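Local atomic coordinates of tryptophan synthase alpha chain (Aquifex aeolicus, PDB entry 2EKC), a protein that probably cleaves indoleglycerol phosphate to indole and glyceraldehyde 3-phosphate, as the alpha subunit of the enzyme that completes tryptophan biosynthesis. Residues 76-79 and 80-84; 85-88 and 89-92; 115-118 and 119-122; 134-137 and 138-142. All coordinates share one frame; numbering follows the deposited sequence.

Contact 1: 76-79 and 80-84; sequences IRFE and DVLEL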
ATOM      1  N   ILE A  76       5.414  10.368 -16.500  1.00 12.32           N
ATOM      2  CA  ILE A  76       4.972  10.582 -15.131  1.00 12.63           C
ATOM      3  C   ILE A  76       6.154  10.869 -14.210  1.00 13.07           C
ATOM      4  O   ILE A  76       7.125  10.110 -14.171  1.00 11.27           O
ATOM      5  CB  ILE A  76       4.200   9.359 -14.607  1.00 13.61           C
ATOM      6  CG1 ILE A  76       2.947   9.138 -15.461  1.00 16.16           C
ATOM      7  CG2 ILE A  76       3.836   9.561 -13.139  1.00 13.50           C
ATOM      8  CD1 ILE A  76       1.959  10.305 -15.441  1.00 14.90           C
ATOM      9  N   ARG A  77       6.052  11.971 -13.472  1.00 13.48           N
ATOM     10  CA  ARG A  77       7.090  12.420 -12.545  1.00 12.99           C
ATOM     11  C   ARG A  77       6.575  12.360 -11.118  1.00 12.70           C
ATOM     12  O   ARG A  77       5.385  12.171 -10.886  1.00 11.96           O
ATOM     13  CB  ARG A  77       7.456  13.879 -12.821  1.00 11.31           C
ATOM     14  CG  ARG A  77       7.752  14.238 -14.264  1.00 15.54           C
ATOM     15  CD  ARG A  77       7.629  15.751 -14.433  1.00 16.74           C
ATOM     16  NE  ARG A  77       6.256  16.196 -14.200  1.00 17.20           N
ATOM     17  CZ  ARG A  77       5.894  17.460 -13.990  1.00 20.25           C
ATOM     18  NH1 ARG A  77       6.803  18.426 -13.973  1.00 19.12           N
ATOM     19  NH2 ARG A  77       4.613  17.762 -13.806  1.00 22.15           N
ATOM     20  N   PHE A  78       7.480  12.555 -10.163  1.00 12.43           N
ATOM     21  CA  PHE A  78       7.108  12.571  -8.757  1.00 12.32           C
ATOM     22  C   PHE A  78       6.073  13.684  -8.567  1.00 12.90           C
ATOM     23  O   PHE A  78       5.124  13.538  -7.799  1.00 13.86           O
ATOM     24  CB  PHE A  78       8.348  12.837  -7.896  1.00 13.66           C
ATOM     25  CG  PHE A  78       8.071  12.890  -6.416  1.00 16.73           C
ATOM     26  CD1 PHE A  78       7.324  11.893  -5.795  1.00 15.48           C
ATOM     27  CD2 PHE A  78       8.592  13.921  -5.639  1.00 16.06           C
ATOM     28  CE1 PHE A  78       7.100  11.921  -4.419  1.00 17.98           C
ATOM     29  CE2 PHE A  78       8.376  13.959  -4.261  1.00 19.80           C
ATOM     30  CZ  PHE A  78       7.629  12.956  -3.650  1.00 18.76           C
ATOM     31  N   GLU A  79       6.251  14.794  -9.282  1.00 11.62           N
ATOM     32  CA  GLU A  79       5.316  15.911  -9.184  1.00 13.10           C
ATOM     33  C   GLU A  79       3.903  15.511  -9.603  1.00 13.69           C
ATOM     34  O   GLU A  79       2.921  15.995  -9.033  1.00 15.40           O
ATOM     35  CB  GLU A  79       5.779  17.088 -10.051  1.00 13.97           C
ATOM     36  CG  GLU A  79       6.988  17.841  -9.501  1.00 15.63           C
ATOM     37  CD  GLU A  79       8.309  17.178  -9.838  1.00 18.22           C
ATOM     38  OE1 GLU A  79       8.297  16.111 -10.482  1.00 21.05           O
ATOM     39  OE2 GLU A  79       9.365  17.733  -9.468  1.00 17.26           O
ATOM     40  N   ASP A  80       3.794  14.641 -10.603  1.00 12.26           N
ATOM     41  CA  ASP A  80       2.480  14.203 -11.075  1.00 14.78           C
ATOM     42  C   ASP A  80       1.852  13.273 -10.045  1.00 14.15           C
ATOM     43  O   ASP A  80       0.638  13.285  -9.834  1.00 15.11           O
ATOM     44  CB  ASP A  80       2.603  13.477 -12.420  1.00 12.80           C
ATOM     45  CG  ASP A  80       3.216  14.352 -13.504  1.00 15.67           C
ATOM     46  OD1 ASP A  80       2.639  15.414 -13.818  1.00 16.23           O
ATOM     47  OD2 ASP A  80       4.279  13.975 -14.039  1.00 14.05           O
ATOM     48  N   VAL A  81       2.690  12.466  -9.402  1.00 12.32           N
ATOM     49  CA  VAL A  81       2.214  11.546  -8.383  1.00 12.52           C
ATOM     50  C   VAL A  81       1.587  12.307  -7.225  1.00 13.41           C
ATOM     51  O   VAL A  81       0.510  11.945  -6.751  1.00 13.19           O
ATOM     52  CB  VAL A  81       3.361  10.670  -7.829  1.00 12.99           C
ATOM     53  CG1 VAL A  81       2.861   9.855  -6.636  1.00 12.85           C
ATOM     54  CG2 VAL A  81       3.876   9.733  -8.925  1.00  9.68           C
ATOM     55  N   LEU A  82       2.259  13.361  -6.767  1.00 13.66           N
ATOM     56  CA  LEU A  82       1.741  14.141  -5.650  1.00 14.61           C
ATOM     57  C   LEU A  82       0.524  14.982  -6.034  1.00 15.35           C
ATOM     58  O   LEU A  82      -0.321  15.267  -5.190  1.00 14.61           O
ATOM     59  CB  LEU A  82       2.841  15.029  -5.058  1.00 16.06           C
ATOM     60  CG  LEU A  82       4.010  14.268  -4.410  1.00 15.52           C
ATOM     61  CD1 LEU A  82       4.931  15.254  -3.717  1.00 15.91           C
ATOM     62  CD2 LEU A  82       3.480  13.248  -3.402  1.00 14.46           C
ATOM     63  N   GLU A  83       0.441  15.382  -7.301  1.00 16.25           N
ATOM     64  CA  GLU A  83      -0.704  16.161  -7.770  1.00 18.71           C
ATOM     65  C   GLU A  83      -1.943  15.272  -7.678  1.00 17.75           C
ATOM     66  O   GLU A  83      -3.018  15.726  -7.284  1.00 17.06           O
ATOM     67  CB  GLU A  83      -0.492  16.615  -9.220  1.00 21.69           C
ATOM     68  CG  GLU A  83      -1.714  17.268  -9.869  1.00 29.63           C
ATOM     69  CD  GLU A  83      -2.090  18.606  -9.248  1.00 35.68           C
ATOM     70  OE1 GLU A  83      -2.379  18.653  -8.033  1.00 40.39           O
ATOM     71  OE2 GLU A  83      -2.103  19.617  -9.982  1.00 38.70           O
ATOM     72  N   LEU A  84      -1.781  14.001  -8.037  1.00 16.05           N
ATOM     73  CA  LEU A  84      -2.881  13.040  -7.981  1.00 15.23           C
ATOM     74  C   LEU A  84      -3.284  12.800  -6.527  1.00 15.34           C
ATOM     75  O   LEU A  84      -4.466  12.706  -6.216  1.00 14.57           O
ATOM     76  CB  LEU A  84      -2.471  11.718  -8.651  1.00 15.52           C
ATOM     77  CG  LEU A  84      -3.506  10.581  -8.663  1.00 18.99           C
ATOM     78  CD1 LEU A  84      -3.306   9.712  -9.892  1.00 19.02           C
ATOM     79  CD2 LEU A  84      -3.388   9.758  -7.386  1.00 19.54           C
TER
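With CG of Asp-80 swung beside its own backbone N (chi1 -59°) and the Arg-77 chain folded back at chi3 (-65°), carboxylate and guanidinium meet at the first turn of helix 78-91. Arg-77 is the N-cap residue, and its backbone N donates to Asp-80 OD2 at 2.7 Å, using the anti lone pair. The same oxygen takes Arg-77 NE at 3.0 Å, while Arg-77 NH2 reaches Asp-80 OD1 at 3.1 Å. This side-on, two-nitrogen salt bridge is nearly straight from the donor side, yet both nitrogens come from above the carboxylate, the two planes lying 47° apart. CB of Glu-79 covers one guanidinium face. One turn on, Leu-82 CD1 sits over the Phe-78 ring in a CH-pi contact, 4.0 Å from the ring centroid, and the Phe-78 ring also stacks with Phe-114 of helix 111-120. Replacing Asp-80 by alanine would remove both oxygens, and is likely to leave the Arg-77 backbone N and guanidinium without these acceptors and its chain free to turn. The negative carboxylate also lies at the helix N-terminus, where the dipole and the arginine would both be expected to stabilise its charge.

Contact 2: 85-88 and 89-92; sequences SETL and RKEF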
ATOM      1  N   SER A  85      -2.299  12.700  -5.639  1.00 14.26           N
ATOM      2  CA  SER A  85      -2.577  12.502  -4.217  1.00 14.92           C
ATOM      3  C   SER A  85      -3.375  13.702  -3.695  1.00 15.17           C
ATOM      4  O   SER A  85      -4.397  13.540  -3.028  1.00 14.25           O
ATOM      5  CB  SER A  85      -1.271  12.376  -3.422  1.00 16.15           C
ATOM      6  OG  SER A  85      -1.513  12.416  -2.019  1.00 15.08           O
ATOM      7  N   GLU A  86      -2.904  14.904  -4.001  1.00 16.73           N
ATOM      8  CA  GLU A  86      -3.589  16.110  -3.548  1.00 18.89           C
ATOM      9  C   GLU A  86      -5.025  16.151  -4.082  1.00 18.65           C
ATOM     10  O   GLU A  86      -5.960  16.493  -3.358  1.00 18.42           O
ATOM     11  CB  GLU A  86      -2.821  17.356  -3.999  1.00 22.53           C
ATOM     12  CG  GLU A  86      -3.500  18.670  -3.625  1.00 28.88           C
ATOM     13  CD  GLU A  86      -2.735  19.886  -4.116  1.00 33.15           C
ATOM     14  OE1 GLU A  86      -1.664  20.191  -3.548  1.00 37.19           O
ATOM     15  OE2 GLU A  86      -3.202  20.533  -5.080  1.00 37.46           O
ATOM     16  N   THR A  87      -5.198  15.795  -5.349  1.00 17.78           N
ATOM     17  CA  THR A  87      -6.520  15.791  -5.959  1.00 18.43           C
ATOM     18  C   THR A  87      -7.471  14.822  -5.255  1.00 18.64           C
ATOM     19  O   THR A  87      -8.619  15.166  -4.967  1.00 19.21           O
ATOM     20  CB  THR A  87      -6.432  15.423  -7.450  1.00 19.06           C
ATOM     21  OG1 THR A  87      -5.694  16.440  -8.142  1.00 19.42           O
ATOM     22  CG2 THR A  87      -7.821  15.316  -8.060  1.00 20.00           C
ATOM     23  N   LEU A  88      -6.990  13.617  -4.968  1.00 16.77           N
ATOM     24  CA  LEU A  88      -7.816  12.610  -4.304  1.00 16.50           C
ATOM     25  C   LEU A  88      -8.068  12.959  -2.838  1.00 17.02           C
ATOM     26  O   LEU A  88      -9.140  12.682  -2.302  1.00 15.85           O
ATOM     27  CB  LEU A  88      -7.149  11.233  -4.398  1.00 14.92           C
ATOM     28  CG  LEU A  88      -7.013  10.615  -5.795  1.00 11.17           C
ATOM     29  CD1 LEU A  88      -6.310   9.288  -5.686  1.00 13.88           C
ATOM     30  CD2 LEU A  88      -8.399  10.434  -6.421  1.00 14.66           C
ATOM     31  N   ARG A  89      -7.073  13.561  -2.196  1.00 17.09           N
ATOM     32  CA  ARG A  89      -7.186  13.942  -0.798  1.00 19.15           C
ATOM     33  C   ARG A  89      -8.372  14.874  -0.556  1.00 21.03           C
ATOM     34  O   ARG A  89      -9.035  14.788   0.477  1.00 20.53           O
ATOM     35  CB  ARG A  89      -5.893  14.616  -0.327  1.00 17.41           C
ATOM     36  CG  ARG A  89      -5.962  15.166   1.096  1.00 18.93           C
ATOM     37  CD  ARG A  89      -6.426  14.092   2.067  1.00 19.82           C
ATOM     38  NE  ARG A  89      -5.419  13.055   2.270  1.00 17.88           N
ATOM     39  CZ  ARG A  89      -5.700  11.772   2.472  1.00 17.87           C
ATOM     40  NH1 ARG A  89      -6.962  11.358   2.491  1.00 15.45           N
ATOM     41  NH2 ARG A  89      -4.717  10.903   2.671  1.00 17.42           N
ATOM     42  N   LYS A  90      -8.647  15.754  -1.513  1.00 23.07           N
ATOM     43  CA  LYS A  90      -9.753  16.691  -1.369  1.00 25.87           C
ATOM     44  C   LYS A  90     -11.107  15.990  -1.389  1.00 26.43           C
ATOM     45  O   LYS A  90     -12.045  16.420  -0.722  1.00 26.67           O
ATOM     46  CB  LYS A  90      -9.706  17.750  -2.477  1.00 28.43           C
ATOM     47  CG  LYS A  90      -8.375  18.482  -2.580  1.00 32.78           C
ATOM     48  CD  LYS A  90      -8.517  19.851  -3.256  1.00 37.03           C
ATOM     49  CE  LYS A  90      -9.119  19.756  -4.650  1.00 38.84           C
ATOM     50  NZ  LYS A  90      -8.242  19.042  -5.612  1.00 41.10           N
ATOM     51  N   GLU A  91     -11.200  14.896  -2.140  1.00 26.64           N
ATOM     52  CA  GLU A  91     -12.450  14.151  -2.256  1.00 27.12           C
ATOM     53  C   GLU A  91     -12.626  13.065  -1.202  1.00 24.41           C
ATOM     54  O   GLU A  91     -13.748  12.700  -0.868  1.00 24.12           O
ATOM     55  CB  GLU A  91     -12.546  13.526  -3.645  1.00 29.53           C
ATOM     56  CG  GLU A  91     -12.314  14.511  -4.768  1.00 35.33           C
ATOM     57  CD  GLU A  91     -12.247  13.839  -6.120  1.00 39.37           C
ATOM     58  OE1 GLU A  91     -13.266  13.259  -6.547  1.00 41.40           O
ATOM     59  OE2 GLU A  91     -11.171  13.887  -6.753  1.00 42.18           O
ATOM     60  N   PHE A  92     -11.518  12.543  -0.686  1.00 23.13           N
ATOM     61  CA  PHE A  92     -11.563  11.487   0.322  1.00 23.32           C
ATOM     62  C   PHE A  92     -10.663  11.891   1.486  1.00 23.91           C
ATOM     63  O   PHE A  92      -9.559  11.375   1.645  1.00 24.12           O
ATOM     64  CB  PHE A  92     -11.094  10.172  -0.305  1.00 23.05           C
ATOM     65  CG  PHE A  92     -11.922   9.748  -1.483  1.00 23.01           C
ATOM     66  CD1 PHE A  92     -13.060   8.971  -1.305  1.00 23.59           C
ATOM     67  CD2 PHE A  92     -11.595  10.167  -2.766  1.00 23.06           C
ATOM     68  CE1 PHE A  92     -13.862   8.621  -2.387  1.00 24.65           C
ATOM     69  CE2 PHE A  92     -12.391   9.820  -3.856  1.00 23.65           C
ATOM     70  CZ  PHE A  92     -13.526   9.046  -3.665  1.00 24.95           C
TER
HETATM   71  O   HOH W   1     -10.479  16.779  -6.115  1.00 39.59           O
HETATM   72  O   HOH W   2      -6.151  19.736  -7.065  1.00 44.04           O
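Side by side and pointing the same way, Thr-87 and Glu-91 meet on the last turns of helix 78-91, where Thr-87 CG2 comes 3.9 Å from Glu-91 OE2. This is contact without a direct bond, for Thr-87 O and the carboxylate oxygen are both acceptors. Water links Thr-87 to Lys-90. Bends at chi3 and chi4 (-57° and -66°) curl the lysine back over the preceding turn, and its NZ donates to two waters. One of them, 3.2 Å from Lys-90 NZ, gives a hydrogen to Thr-87 O; the other, 2.6 Å from Lys-90 NZ, reaches Thr-87 OG1 weakly, and that hydroxyl is also hydrogen-bonded to Glu-83 O. The backbone bonds are those of a helix running out: Arg-89 N to Ser-85 O at 2.8 Å is followed by a weak bond from Lys-90 N to Glu-86 O, and Leu-88 O then receives Phe-92 N at 2.9 Å and, weakly, Glu-91 N. The same carbonyl oxygen lies at the edge of the Phe-92 ring. Leu-88 packs on Phe-37 and Leu-41 of helix 30-42 and on Leu-48 and Phe-97 of the barrel strands. Arg-89 bonds through NH1 to Ile-95 O, pairs with Asp-124 and makes a cation-pi contact with Phe-97. The chemistry is thus divided: water-mediated around Lys-90, direct and ionic around Arg-89, whose positive charge near the helix C-terminus would be expected to be favourable.

Contact 3: 115-118 and 119-122; sequences CRLS and REKG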
ATOM      1  N   CYS A 115      10.178  13.999   1.794  1.00 15.49           N
ATOM      2  CA  CYS A 115       9.212  13.885   2.873  1.00 15.72           C
ATOM      3  C   CYS A 115       8.365  15.146   3.008  1.00 15.97           C
ATOM      4  O   CYS A 115       7.154  15.059   3.204  1.00 14.83           O
ATOM      5  CB  CYS A 115       9.928  13.569   4.189  1.00 16.12           C
ATOM      6  SG  CYS A 115      10.613  11.880   4.253  1.00 16.79           S
ATOM      7  N   ARG A 116       9.001  16.311   2.890  1.00 15.60           N
ATOM      8  CA  ARG A 116       8.295  17.594   2.988  1.00 15.95           C
ATOM      9  C   ARG A 116       7.170  17.645   1.955  1.00 14.32           C
ATOM     10  O   ARG A 116       6.019  17.912   2.286  1.00 14.62           O
ATOM     11  CB  ARG A 116       9.263  18.764   2.735  1.00 15.06           C
ATOM     12  CG  ARG A 116       8.671  20.159   2.910  0.50 17.46           C
ATOM     13  CD  ARG A 116       9.629  21.219   2.357  0.50 17.53           C
ATOM     14  NE  ARG A 116       9.487  21.391   0.910  0.50 17.34           N
ATOM     15  CZ  ARG A 116      10.465  21.774   0.093  0.50 15.52           C
ATOM     16  NH1 ARG A 116      11.676  22.025   0.569  0.50 14.63           N
ATOM     17  NH2 ARG A 116      10.230  21.915  -1.204  0.50 17.81           N
ATOM     18  N   LEU A 117       7.516  17.395   0.697  1.00 14.76           N
ATOM     19  CA  LEU A 117       6.532  17.415  -0.378  1.00 13.26           C
ATOM     20  C   LEU A 117       5.418  16.388  -0.197  1.00 13.50           C
ATOM     21  O   LEU A 117       4.243  16.700  -0.402  1.00 12.71           O
ATOM     22  CB  LEU A 117       7.227  17.200  -1.726  1.00 14.36           C
ATOM     23  CG  LEU A 117       8.133  18.364  -2.143  1.00 15.85           C
ATOM     24  CD1 LEU A 117       8.939  17.989  -3.371  1.00 14.99           C
ATOM     25  CD2 LEU A 117       7.282  19.599  -2.405  1.00 17.44           C
ATOM     26  N   SER A 118       5.786  15.165   0.173  1.00 12.55           N
ATOM     27  CA  SER A 118       4.796  14.104   0.374  1.00 13.65           C
ATOM     28  C   SER A 118       3.751  14.511   1.414  1.00 14.56           C
ATOM     29  O   SER A 118       2.548  14.359   1.198  1.00 12.44           O
ATOM     30  CB  SER A 118       5.481  12.806   0.830  1.00 13.40           C
ATOM     31  OG  SER A 118       6.286  12.255  -0.202  1.00 16.40           O
ATOM     32  N   ARG A 119       4.217  15.028   2.544  1.00 15.97           N
ATOM     33  CA  ARG A 119       3.307  15.439   3.605  1.00 18.48           C
ATOM     34  C   ARG A 119       2.385  16.574   3.159  1.00 18.14           C
ATOM     35  O   ARG A 119       1.195  16.570   3.465  1.00 16.14           O
ATOM     36  CB  ARG A 119       4.105  15.875   4.837  1.00 21.37           C
ATOM     37  CG  ARG A 119       3.265  16.084   6.084  1.00 26.36           C
ATOM     38  CD  ARG A 119       2.487  14.819   6.416  1.00 32.31           C
ATOM     39  NE  ARG A 119       1.834  14.878   7.722  1.00 38.40           N
ATOM     40  CZ  ARG A 119       0.957  13.978   8.157  1.00 40.21           C
ATOM     41  NH1 ARG A 119       0.622  12.948   7.386  1.00 41.45           N
ATOM     42  NH2 ARG A 119       0.420  14.099   9.363  1.00 42.29           N
ATOM     43  N   GLU A 120       2.934  17.541   2.432  1.00 16.71           N
ATOM     44  CA  GLU A 120       2.142  18.675   1.975  1.00 19.99           C
ATOM     45  C   GLU A 120       1.043  18.289   0.987  1.00 20.49           C
ATOM     46  O   GLU A 120       0.028  18.977   0.891  1.00 19.39           O
ATOM     47  CB  GLU A 120       3.048  19.731   1.337  1.00 21.42           C
ATOM     48  CG  GLU A 120       4.192  20.191   2.232  1.00 26.09           C
ATOM     49  CD  GLU A 120       4.908  21.419   1.691  1.00 27.72           C
ATOM     50  OE1 GLU A 120       4.984  21.570   0.452  1.00 28.86           O
ATOM     51  OE2 GLU A 120       5.407  22.226   2.505  1.00 29.49           O
ATOM     52  N   LYS A 121       1.235  17.186   0.266  1.00 19.67           N
ATOM     53  CA  LYS A 121       0.252  16.755  -0.725  1.00 19.86           C
ATOM     54  C   LYS A 121      -0.693  15.629  -0.300  1.00 19.08           C
ATOM     55  O   LYS A 121      -1.310  14.990  -1.150  1.00 18.96           O
ATOM     56  CB  LYS A 121       0.959  16.350  -2.021  1.00 22.57           C
ATOM     57  CG  LYS A 121       1.782  17.456  -2.659  1.00 26.41           C
ATOM     58  CD  LYS A 121       0.910  18.557  -3.220  1.00 26.96           C
ATOM     59  CE  LYS A 121       1.755  19.618  -3.911  1.00 30.32           C
ATOM     60  NZ  LYS A 121       0.919  20.695  -4.507  1.00 31.37           N
ATOM     61  N   GLY A 122      -0.804  15.377   0.999  1.00 17.57           N
ATOM     62  CA  GLY A 122      -1.725  14.353   1.463  1.00 16.26           C
ATOM     63  C   GLY A 122      -1.232  12.942   1.730  1.00 15.56           C
ATOM     64  O   GLY A 122      -2.037  12.076   2.073  1.00 16.48           O
TER
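Glu-120 sits one helical turn after Arg-116 and leans back on it, and its side chain can be followed outward atom by atom. CB rests 3.6 Å from Arg-116 O. With chi1 at -54°, CG is turned beside the backbone N and drops onto the same carbonyl, 2.9 Å from Arg-116 O, a close carbon-oxygen approach. CD continues the extended chain past that oxygen toward Arg-116 CG. At the tip the carboxylate divides: OE2 comes 3.9 Å from Arg-116 CG, and OE1 lies 4.2 Å from Leu-117 CD2. In the conformer given for Arg-116, its NE is 4.5 Å from Glu-120 OE2, beyond a salt bridge. After this turn helix 111-120 of the TIM barrel ends in a Schellman motif: Gly-122, at positive phi (95°), is the C-prime residue, Ile-123 N returns to Ser-118 O, and Gly-122 N bonds weakly to Arg-119 O. At these backbone angles a CB would collide with the carbonyl oxygen of Lys-121, and glycine avoids this. Lys-121 N donates to Leu-117 O at 3.1 Å, and more weakly to Ser-118 O. Lys-121 CG packs on Leu-117 O, while its NZ forms a salt bridge with Glu-86 of helix 78-91.

Contact 4: 134-137 and 138-142; sequences EEAE and ELKAV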
ATOM      1  N   GLU A 134      20.995  -0.381   5.460  1.00 18.49           N
ATOM      2  CA  GLU A 134      21.971   0.633   5.852  1.00 20.14           C
ATOM      3  C   GLU A 134      21.470   2.071   5.662  1.00 20.81           C
ATOM      4  O   GLU A 134      22.167   3.027   6.003  1.00 21.38           O
ATOM      5  CB  GLU A 134      23.288   0.438   5.081  1.00 19.43           C
ATOM      6  CG  GLU A 134      23.264   0.886   3.617  1.00 19.08           C
ATOM      7  CD  GLU A 134      22.739  -0.168   2.665  1.00 18.24           C
ATOM      8  OE1 GLU A 134      22.173  -1.181   3.127  1.00 17.98           O
ATOM      9  OE2 GLU A 134      22.893   0.021   1.440  1.00 16.81           O
ATOM     10  N   GLU A 135      20.263   2.223   5.120  1.00 21.49           N
ATOM     11  CA  GLU A 135      19.683   3.549   4.890  1.00 20.94           C
ATOM     12  C   GLU A 135      18.420   3.734   5.729  1.00 21.22           C
ATOM     13  O   GLU A 135      17.886   4.841   5.832  1.00 20.62           O
ATOM     14  CB  GLU A 135      19.300   3.719   3.412  1.00 21.73           C
ATOM     15  CG  GLU A 135      20.424   3.543   2.409  1.00 22.00           C
ATOM     16  CD  GLU A 135      21.428   4.675   2.440  1.00 25.04           C
ATOM     17  OE1 GLU A 135      21.219   5.654   3.185  1.00 24.70           O
ATOM     18  OE2 GLU A 135      22.434   4.585   1.709  1.00 27.52           O
ATOM     19  N   ALA A 136      17.953   2.642   6.326  1.00 20.39           N
ATOM     20  CA  ALA A 136      16.728   2.638   7.118  1.00 20.02           C
ATOM     21  C   ALA A 136      16.638   3.628   8.274  1.00 20.73           C
ATOM     22  O   ALA A 136      15.659   4.368   8.379  1.00 18.71           O
ATOM     23  CB  ALA A 136      16.457   1.228   7.633  1.00 20.27           C
ATOM     24  N   GLU A 137      17.643   3.645   9.144  1.00 20.59           N
ATOM     25  CA  GLU A 137      17.608   4.546  10.289  1.00 21.58           C
ATOM     26  C   GLU A 137      17.502   6.009   9.886  1.00 21.44           C
ATOM     27  O   GLU A 137      16.752   6.768  10.497  1.00 22.17           O
ATOM     28  CB  GLU A 137      18.838   4.337  11.179  1.00 25.01           C
ATOM     29  CG  GLU A 137      18.942   2.942  11.787  1.00 30.75           C
ATOM     30  CD  GLU A 137      17.655   2.498  12.467  1.00 35.98           C
ATOM     31  OE1 GLU A 137      17.135   3.253  13.321  1.00 38.30           O
ATOM     32  OE2 GLU A 137      17.163   1.390  12.146  1.00 38.39           O
ATOM     33  N   GLU A 138      18.240   6.411   8.856  1.00 20.68           N
ATOM     34  CA  GLU A 138      18.189   7.798   8.421  1.00 21.65           C
ATOM     35  C   GLU A 138      16.807   8.144   7.873  1.00 19.78           C
ATOM     36  O   GLU A 138      16.261   9.204   8.176  1.00 18.74           O
ATOM     37  CB  GLU A 138      19.253   8.082   7.353  1.00 22.97           C
ATOM     38  CG  GLU A 138      19.187   9.509   6.820  1.00 28.19           C
ATOM     39  CD  GLU A 138      20.243   9.818   5.773  1.00 31.69           C
ATOM     40  OE1 GLU A 138      20.449   8.991   4.856  1.00 33.26           O
ATOM     41  OE2 GLU A 138      20.857  10.904   5.860  1.00 34.08           O
ATOM     42  N   LEU A 139      16.244   7.251   7.068  1.00 17.93           N
ATOM     43  CA  LEU A 139      14.922   7.494   6.500  1.00 16.91           C
ATOM     44  C   LEU A 139      13.860   7.550   7.586  1.00 14.87           C
ATOM     45  O   LEU A 139      12.995   8.422   7.573  1.00 16.52           O
ATOM     46  CB  LEU A 139      14.554   6.399   5.495  1.00 15.53           C
ATOM     47  CG  LEU A 139      13.124   6.484   4.939  1.00 13.69           C
ATOM     48  CD1 LEU A 139      12.931   7.799   4.212  1.00 15.29           C
ATOM     49  CD2 LEU A 139      12.864   5.312   3.997  1.00 14.47           C
ATOM     50  N   LYS A 140      13.913   6.610   8.522  1.00 16.30           N
ATOM     51  CA  LYS A 140      12.928   6.581   9.595  1.00 17.76           C
ATOM     52  C   LYS A 140      12.963   7.899  10.373  1.00 17.72           C
ATOM     53  O   LYS A 140      11.918   8.477  10.685  1.00 16.36           O
ATOM     54  CB  LYS A 140      13.197   5.405  10.540  1.00 17.77           C
ATOM     55  CG  LYS A 140      13.120   4.036   9.877  1.00 21.00           C
ATOM     56  CD  LYS A 140      13.426   2.927  10.877  1.00 23.96           C
ATOM     57  CE  LYS A 140      13.546   1.573  10.195  1.00 25.14           C
ATOM     58  NZ  LYS A 140      13.827   0.477  11.166  1.00 26.50           N
ATOM     59  N   ALA A 141      14.171   8.372  10.671  1.00 17.41           N
ATOM     60  CA  ALA A 141      14.343   9.622  11.409  1.00 18.18           C
ATOM     61  C   ALA A 141      13.680  10.798  10.700  1.00 18.62           C
ATOM     62  O   ALA A 141      12.986  11.591  11.331  1.00 21.31           O
ATOM     63  CB  ALA A 141      15.830   9.908  11.619  1.00 18.89           C
ATOM     64  N   VAL A 142      13.888  10.916   9.391  1.00 18.52           N
ATOM     65  CA  VAL A 142      13.292  12.013   8.629  1.00 17.78           C
ATOM     66  C   VAL A 142      11.774  11.854   8.555  1.00 17.80           C
ATOM     67  O   VAL A 142      11.028  12.825   8.695  1.00 16.20           O
ATOM     68  CB  VAL A 142      13.852  12.083   7.190  1.00 20.19           C
ATOM     69  CG1 VAL A 142      13.252  13.274   6.461  1.00 19.29           C
ATOM     70  CG2 VAL A 142      15.368  12.197   7.224  1.00 21.19           C
TER
HETATM   71  O   HOH W   3      20.604   4.942   7.938  1.00 14.82           O
HETATM   72  O   HOH W   4      18.130   7.144   4.003  1.00 33.57           O
HETATM   73  O   HOH W   5      22.042   6.555   5.615  1.00 35.40           O
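Lys-140 runs back along Ala-136 on helix 133-145, the crossover helix of the beta-alpha-beta unit between strands 125-127 and 149-154 of the TIM barrel. Its backbone N donates to Ala-136 O at 2.8 Å, and the same carbonyl lies under the lysine's CG. From there the extended chain passes Ala-136 CB, with CE 3.9 Å away, and brings NZ to Glu-137 OE2 in a long salt bridge of 3.6 Å. Glu-137 meets it by folding at chi2 (-50°), the two side chains crossing at an angle. With alanine in place of this lysine, the Glu-137 carboxylate is likely to lose its positive mate and the Ala-136 methyl part of its cover. Two further carbonyls are satisfied within the helix, Glu-135 O by Leu-139 N at 3.2 Å and Glu-137 O by Ala-141 N. A water bridges the next pair: Glu-138 N donates at 2.9 Å to a water that in turn gives a hydrogen to Glu-134 O. On this face Glu-135 and Glu-138 lie side by side, their carboxylates only 15° from parallel and OE1 of each 3.8 Å from the other. Such like charges would be expected to repel, and a bridging water would partly offset this. That water donates to both OE1 atoms, 2.7 Å from that of Glu-135; a second gives one hydrogen to Glu-135 O and its other to Glu-138 OE1, at 3.1 Å from the latter oxygen.

In the fold
All four contacts belong to the helical shell of an eight-stranded parallel TIM barrel and follow one another along the chain. Contacts 1 and 2 occupy the start and end of one helix, 78-91, with centres about 13 Å apart. Contact 3, at the end of helix 111-120, lies beside both: its centre is about 11 Å from that of contact 1, where Leu-82 packs against Leu-117 and Lys-121, and about 13 Å from that of contact 2, where Ser-85 OG probably hydrogen-bonds to Lys-121 O. Contact 4, on helix 133-145, has its centre about 17 Å from that of contact 3 and touches it through Val-142 and Cys-115. Neighbouring helices of the shell thus touch through residues of these contacts.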